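Local coordinates for tripeptidase (Staphylococcus aureus subsp. aureus, PDB 3RZA), which probably hydrolyses small peptides, as a tripeptidase of the M20/M25/M40 metallopeptidase family with zinc and calcium ions bound, at residues Ala206-Lys211 with Asp287-Thr292. Sequence-based numbering, arbitrary orientation.
Sequences AKIIGK and DVFETT
Phe289 lays one face of its ring against Ala206, and Ile208 reaches the CD1 side of the same ring obliquely. This is helix-on-sheet packing in a two-layer alpha+beta domain, consistent with the lid (dimerisation) domain of M20 peptidases, where helix 275-295 and helix 224-234 pack against an antiparallel sheet of strands 244-253, 263-272, 299-312 and the end of 194-209.

The contact across the two segments is entirely apolar. The methyl of Ala206 sits over the middle of the ring in a CH-pi contact: CB is 3.9 Å from the centroid of the Phe289 ring, and the line joining them leans only 11° from the ring normal. Its nearest ring atoms lie on one flank, with CB 3.9 Å from CD2 of Phe289. Ile208 uses the tip of its longer branch, CD1 coming within 4.1 Å of Phe289 CD1, and the two side chains run at about a right angle to each other. In Ile208, CG1 lies anti to the carbonyl carbon (chi1 -55°), which carries that branch out to the ring. Alternation along the strand puts Ala206 and Ile208 on the helix side, while Lys207 and Ile209 point to the other side of the sheet. Val302 of strand 299-312 touches both Ala206 and Phe289; Ala231 and Met235 also pack on the aromatic side chain.

Leu266 and Val264 of strand 263-272 hold Ala206 and Ile208 through backbone hydrogen bonds. The side-chain hydrogen bonds stay within the helix segment. Each threonine hydroxyl turns back onto the carbonyl four residues earlier, which already takes a backbone N-H. Thr291 OG1 donates to Asp287 O at 2.7 Å, and one residue on, Thr292 OG1 reaches Val288 O at 2.7 Å, approaching from the opposite face of that carbonyl's plane to Thr292 N.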
# COMPACT_ATOMS: atom_id res chain seq x y z
N ALA A 206 -12.60 -5.92 -0.97
CA ALA A 206 -13.31 -4.88 -1.67
C ALA A 206 -12.33 -4.05 -2.54
O ALA A 206 -11.28 -3.60 -2.04
CB ALA A 206 -14.05 -3.99 -0.68
N LYS A 207 -12.61 -3.96 -3.84
CA LYS A 207 -11.95 -2.99 -4.73
C LYS A 207 -12.89 -1.80 -4.90
O LYS A 207 -14.00 -1.96 -5.45
CB LYS A 207 -11.65 -3.62 -6.08
CG LYS A 207 -11.08 -2.66 -7.14
CD LYS A 207 -10.55 -3.44 -8.28
CE LYS A 207 -10.42 -2.63 -9.53
NZ LYS A 207 -10.08 -3.53 -10.66
N ILE A 208 -12.45 -0.64 -4.40
CA ILE A 208 -13.24 0.59 -4.45
C ILE A 208 -12.66 1.44 -5.59
O ILE A 208 -11.47 1.76 -5.57
CB ILE A 208 -13.18 1.39 -3.11
CG1 ILE A 208 -13.60 0.53 -1.90
CG2 ILE A 208 -14.04 2.64 -3.20
CD1 ILE A 208 -15.00 -0.03 -1.98
N ILE A 209 -13.49 1.76 -6.58
CA ILE A 209 -13.09 2.62 -7.71
C ILE A 209 -13.74 4.00 -7.59
O ILE A 209 -14.96 4.10 -7.35
CB ILE A 209 -13.51 1.99 -9.06
CG1 ILE A 209 -12.84 0.62 -9.26
CG2 ILE A 209 -13.20 2.94 -10.24
CD1 ILE A 209 -11.34 0.68 -9.34
N GLY A 210 -12.95 5.05 -7.80
CA GLY A 210 -13.44 6.41 -7.94
C GLY A 210 -13.12 6.92 -9.31
O GLY A 210 -13.17 6.15 -10.28
N LYS A 211 -12.72 8.19 -9.39
CA LYS A 211 -12.47 8.89 -10.66
C LYS A 211 -11.27 9.82 -10.45
O LYS A 211 -11.27 10.60 -9.48
CB LYS A 211 -13.73 9.68 -11.06
CG LYS A 211 -13.77 10.25 -12.49
CD LYS A 211 -15.27 10.55 -12.90
CE LYS A 211 -15.39 11.77 -13.82
NZ LYS A 211 -14.43 11.73 -14.96
N ASP A 287 -22.89 -4.62 1.92
CA ASP A 287 -23.88 -3.54 1.69
C ASP A 287 -23.34 -2.14 1.98
O ASP A 287 -23.61 -1.22 1.20
CB ASP A 287 -25.17 -3.76 2.50
CG ASP A 287 -26.00 -4.95 2.00
OD1 ASP A 287 -25.80 -5.42 0.86
OD2 ASP A 287 -26.87 -5.42 2.75
N VAL A 288 -22.55 -2.00 3.05
CA VAL A 288 -21.98 -0.69 3.40
C VAL A 288 -20.94 -0.21 2.37
O VAL A 288 -20.98 0.94 1.95
CB VAL A 288 -21.43 -0.66 4.86
CG1 VAL A 288 -20.61 0.57 5.09
CG2 VAL A 288 -22.61 -0.70 5.86
N PHE A 289 -20.07 -1.11 1.92
CA PHE A 289 -19.14 -0.79 0.81
C PHE A 289 -19.86 -0.36 -0.48
O PHE A 289 -19.55 0.69 -1.03
CB PHE A 289 -18.22 -2.00 0.48
CG PHE A 289 -17.07 -2.18 1.44
CD1 PHE A 289 -16.21 -1.12 1.75
CD2 PHE A 289 -16.82 -3.43 2.01
CE1 PHE A 289 -15.14 -1.29 2.61
CE2 PHE A 289 -15.73 -3.61 2.87
CZ PHE A 289 -14.89 -2.52 3.17
N GLU A 290 -20.82 -1.17 -0.91
CA GLU A 290 -21.55 -0.94 -2.15
C GLU A 290 -22.37 0.36 -2.13
O GLU A 290 -22.22 1.21 -3.03
CB GLU A 290 -22.43 -2.14 -2.49
CG GLU A 290 -21.58 -3.39 -2.88
CD GLU A 290 -22.42 -4.64 -3.21
OE1 GLU A 290 -23.60 -4.70 -2.78
OE2 GLU A 290 -21.89 -5.58 -3.86
N THR A 291 -23.15 0.56 -1.06
CA THR A 291 -24.00 1.74 -0.94
C THR A 291 -23.20 3.02 -0.70
O THR A 291 -23.57 4.06 -1.23
CB THR A 291 -25.08 1.59 0.17
OG1 THR A 291 -24.44 1.33 1.41
CG2 THR A 291 -26.00 0.46 -0.14
N THR A 292 -22.10 2.95 0.08
CA THR A 292 -21.23 4.12 0.29
C THR A 292 -20.52 4.57 -0.99
O THR A 292 -20.46 5.78 -1.29
CB THR A 292 -20.17 3.87 1.39
OG1 THR A 292 -20.83 3.53 2.61
CG2 THR A 292 -19.28 5.13 1.63